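Local coordinates for protein transcriptional regulator, MarR family (Silicibacter pomeroyi DSS-3, PDB 3BJ6) that probably binds DNA as a helix-turn-helix transcriptional regulator of the MarR family, a family whose members typically work as dimers, at the interface of chains A and B. Coordinates in Å, arbitrary orientation; residue numbers count along the deposited sequence, not the author numbering. Chains: chain A/B, Transcriptional regulator, MarR family.

The interface of chains A and B. Residues chain A 21, 25, 118-119, 122; chain B 8, 11-12, 15, 144-145.
A:Phe122 and B:Phe144 meet edge to face, with ring planes 59° apart and centroids 5.2 Å apart. A:Phe122 also sets its CB over the centre of the B:Phe144 ring, 3.7 Å from the centroid. CG of B:Phe144 is anti to its backbone N (chi1 176°), which carries the ring out to helix 102-123 of chain A. There its tip, CZ, lies 3.3 Å from the backbone carbonyl O of A:Lys118. An alanine in place of B:Phe144 would probably open a gap beside A:Phe122, leaving CB and the ring edge of that residue without their aromatic partner.

A second ring, B:Phe145, receives a CH-pi contact. A:Ile25 lays CG1 over one face of it, offset toward the rim. CD2 of B:Phe144 lies over the opposite face, also toward the rim, so the ring sits between A:Ile25 and its own neighbour. A:Leu21 adds CD1 near CD2 of B:Phe145.

The remaining contacts centre on aliphatic branches of chain A. A:Leu119 reaches helix 5-16 of chain B, with CD1 3.8 Å from CA of B:Tyr12. Its CD2 branch faces both B:Leu11 and B:Phe145. No hydrogen bond or salt bridge crosses this patch. It is part of a two-fold symmetric interface built from the N- and C-terminal helical regions, the usual dimerisation region of MarR proteins. CD1 of A:Ile25 slides past CG1 of B:Val15, 3.7 Å away, the two side chains running in opposite directions.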
ATOM      1  N   LEU A  21       1.625   4.600  -3.977  1.00 15.70           N
ATOM      2  CA  LEU A  21       0.995   5.498  -2.996  1.00 16.21           C
ATOM      3  C   LEU A  21       1.472   5.250  -1.566  1.00 16.73           C
ATOM      4  O   LEU A  21       1.843   6.190  -0.860  1.00 17.11           O
ATOM      5  CB  LEU A  21      -0.520   5.425  -3.059  1.00 16.08           C
ATOM      6  CG  LEU A  21      -1.354   6.275  -2.074  1.00 17.37           C
ATOM      7  CD1 LEU A  21      -1.051   7.768  -2.158  1.00 16.77           C
ATOM      8  CD2 LEU A  21      -2.870   6.022  -2.282  1.00 16.50           C
ATOM      9  N   ILE A  25       3.346   8.004   0.665  1.00 18.23           N
ATOM     10  CA  ILE A  25       2.806   8.390   1.971  1.00 18.57           C
ATOM     11  C   ILE A  25       3.921   8.266   3.021  1.00 18.82           C
ATOM     12  O   ILE A  25       4.176   9.199   3.748  1.00 18.58           O
ATOM     13  CB  ILE A  25       1.629   7.481   2.387  1.00 18.61           C
ATOM     14  CG1 ILE A  25       0.406   7.707   1.492  1.00 18.70           C
ATOM     15  CG2 ILE A  25       1.230   7.674   3.894  1.00 19.02           C
ATOM     16  CD1 ILE A  25      -0.667   6.582   1.671  1.00 16.68           C
ATOM     17  N   LYS A 118      -1.583  19.810   5.690  1.00 18.65           N
ATOM     18  CA  LYS A 118      -1.229  19.354   4.331  1.00 18.28           C
ATOM     19  C   LYS A 118      -2.396  18.600   3.661  1.00 18.70           C
ATOM     20  O   LYS A 118      -2.671  18.794   2.476  1.00 18.31           O
ATOM     21  CB  LYS A 118       0.074  18.522   4.318  1.00 19.50           C
ATOM     22  CG  LYS A 118       1.310  19.383   4.647  1.00 21.11           C
ATOM     23  CD  LYS A 118       2.504  18.503   4.989  1.00 27.08           C
ATOM     24  CE  LYS A 118       3.819  19.316   4.852  1.00 27.96           C
ATOM     25  NZ  LYS A 118       3.748  20.663   5.530  1.00 28.61           N
ATOM     26  N   LEU A 119      -3.106  17.762   4.400  1.00 18.48           N
ATOM     27  CA  LEU A 119      -4.317  17.152   3.788  1.00 19.49           C
ATOM     28  C   LEU A 119      -5.368  18.182   3.369  1.00 19.63           C
ATOM     29  O   LEU A 119      -6.036  17.993   2.345  1.00 20.02           O
ATOM     30  CB  LEU A 119      -4.951  16.086   4.692  1.00 19.64           C
ATOM     31  CG  LEU A 119      -4.198  14.758   4.794  1.00 21.09           C
ATOM     32  CD1 LEU A 119      -5.078  13.747   5.549  1.00 19.77           C
ATOM     33  CD2 LEU A 119      -3.798  14.211   3.391  1.00 21.00           C
ATOM     34  N   PHE A 122      -4.325  19.715   0.086  1.00 18.27           N
ATOM     35  CA  PHE A 122      -4.655  18.794  -0.982  1.00 17.76           C
ATOM     36  C   PHE A 122      -6.147  18.870  -1.284  1.00 17.37           C
ATOM     37  O   PHE A 122      -6.540  18.932  -2.444  1.00 17.46           O
ATOM     38  CB  PHE A 122      -4.237  17.350  -0.644  1.00 16.81           C
ATOM     39  CG  PHE A 122      -4.764  16.325  -1.646  1.00 18.21           C
ATOM     40  CD1 PHE A 122      -4.041  16.051  -2.816  1.00 19.10           C
ATOM     41  CD2 PHE A 122      -5.987  15.673  -1.449  1.00 17.43           C
ATOM     42  CE1 PHE A 122      -4.511  15.136  -3.761  1.00 18.23           C
ATOM     43  CE2 PHE A 122      -6.492  14.754  -2.413  1.00 16.90           C
ATOM     44  CZ  PHE A 122      -5.742  14.500  -3.566  1.00 19.42           C
TER
ATOM     45  N   THR B   8     -10.757  16.442   6.424  1.00 19.43           N
ATOM     46  CA  THR B   8      -9.404  15.901   6.544  1.00 20.41           C
ATOM     47  C   THR B   8      -9.381  14.653   7.451  1.00 20.13           C
ATOM     48  O   THR B   8      -8.574  13.735   7.221  1.00 19.64           O
ATOM     49  CB  THR B   8      -8.359  16.953   6.987  1.00 20.98           C
ATOM     50  OG1 THR B   8      -8.747  17.485   8.251  1.00 22.31           O
ATOM     51  CG2 THR B   8      -8.286  18.082   5.981  1.00 20.81           C
ATOM     52  N   LEU B  11     -10.536  12.001   5.051  1.00 16.70           N
ATOM     53  CA  LEU B  11      -9.494  11.700   4.071  1.00 16.34           C
ATOM     54  C   LEU B  11      -8.352  10.964   4.761  1.00 16.24           C
ATOM     55  O   LEU B  11      -7.805  10.009   4.201  1.00 16.18           O
ATOM     56  CB  LEU B  11      -8.990  12.966   3.373  1.00 16.07           C
ATOM     57  CG  LEU B  11      -7.832  12.783   2.353  1.00 16.97           C
ATOM     58  CD1 LEU B  11      -8.309  11.809   1.234  1.00 15.50           C
ATOM     59  CD2 LEU B  11      -7.420  14.096   1.748  1.00 14.34           C
ATOM     60  N   TYR B  12      -7.974  11.409   5.963  1.00 15.41           N
ATOM     61  CA  TYR B  12      -6.952  10.672   6.712  1.00 16.43           C
ATOM     62  C   TYR B  12      -7.332   9.193   6.941  1.00 16.00           C
ATOM     63  O   TYR B  12      -6.503   8.286   6.786  1.00 16.19           O
ATOM     64  CB  TYR B  12      -6.673  11.354   8.051  1.00 16.47           C
ATOM     65  CG  TYR B  12      -5.617  10.693   8.869  1.00 16.45           C
ATOM     66  CD1 TYR B  12      -4.284  10.658   8.428  1.00 18.92           C
ATOM     67  CD2 TYR B  12      -5.928  10.124  10.107  1.00 17.84           C
ATOM     68  CE1 TYR B  12      -3.274  10.042   9.212  1.00 17.60           C
ATOM     69  CE2 TYR B  12      -4.920   9.504  10.897  1.00 18.37           C
ATOM     70  CZ  TYR B  12      -3.608   9.476  10.432  1.00 17.89           C
ATOM     71  OH  TYR B  12      -2.620   8.880  11.183  1.00 17.64           O
ATOM     72  N   VAL B  15      -6.696   7.430   3.715  1.00 18.25           N
ATOM     73  CA  VAL B  15      -5.255   7.302   3.516  1.00 17.93           C
ATOM     74  C   VAL B  15      -4.694   6.184   4.396  1.00 17.51           C
ATOM     75  O   VAL B  15      -3.839   5.405   3.968  1.00 16.55           O
ATOM     76  CB  VAL B  15      -4.515   8.670   3.770  1.00 18.74           C
ATOM     77  CG1 VAL B  15      -2.978   8.470   3.890  1.00 20.26           C
ATOM     78  CG2 VAL B  15      -4.824   9.653   2.622  1.00 18.49           C
ATOM     79  N   PHE B 144       0.700  13.973  -4.996  1.00 18.68           N
ATOM     80  CA  PHE B 144       0.807  14.903  -3.885  1.00 17.81           C
ATOM     81  C   PHE B 144       1.850  14.449  -2.845  1.00 17.85           C
ATOM     82  O   PHE B 144       2.686  15.229  -2.418  1.00 16.51           O
ATOM     83  CB  PHE B 144      -0.571  15.057  -3.230  1.00 17.99           C
ATOM     84  CG  PHE B 144      -0.565  15.911  -2.007  1.00 19.88           C
ATOM     85  CD1 PHE B 144      -0.515  17.302  -2.120  1.00 23.66           C
ATOM     86  CD2 PHE B 144      -0.623  15.342  -0.749  1.00 21.10           C
ATOM     87  CE1 PHE B 144      -0.521  18.112  -0.968  1.00 23.41           C
ATOM     88  CE2 PHE B 144      -0.638  16.152   0.399  1.00 20.90           C
ATOM     89  CZ  PHE B 144      -0.566  17.507   0.282  1.00 21.44           C
ATOM     90  N   PHE B 145       1.770  13.180  -2.420  1.00 18.07           N
ATOM     91  CA  PHE B 145       2.748  12.666  -1.461  1.00 18.33           C
ATOM     92  C   PHE B 145       4.172  12.546  -2.066  1.00 18.88           C
ATOM     93  O   PHE B 145       5.166  12.806  -1.385  1.00 18.30           O
ATOM     94  CB  PHE B 145       2.265  11.333  -0.868  1.00 17.86           C
ATOM     95  CG  PHE B 145       1.061  11.476   0.035  1.00 17.96           C
ATOM     96  CD1 PHE B 145       1.123  12.264   1.177  1.00 19.61           C
ATOM     97  CD2 PHE B 145      -0.115  10.809  -0.254  1.00 17.30           C
ATOM     98  CE1 PHE B 145      -0.007  12.387   2.030  1.00 21.83           C
ATOM     99  CE2 PHE B 145      -1.226  10.904   0.567  1.00 18.74           C
ATOM    100  CZ  PHE B 145      -1.188  11.695   1.710  1.00 19.93           C
TER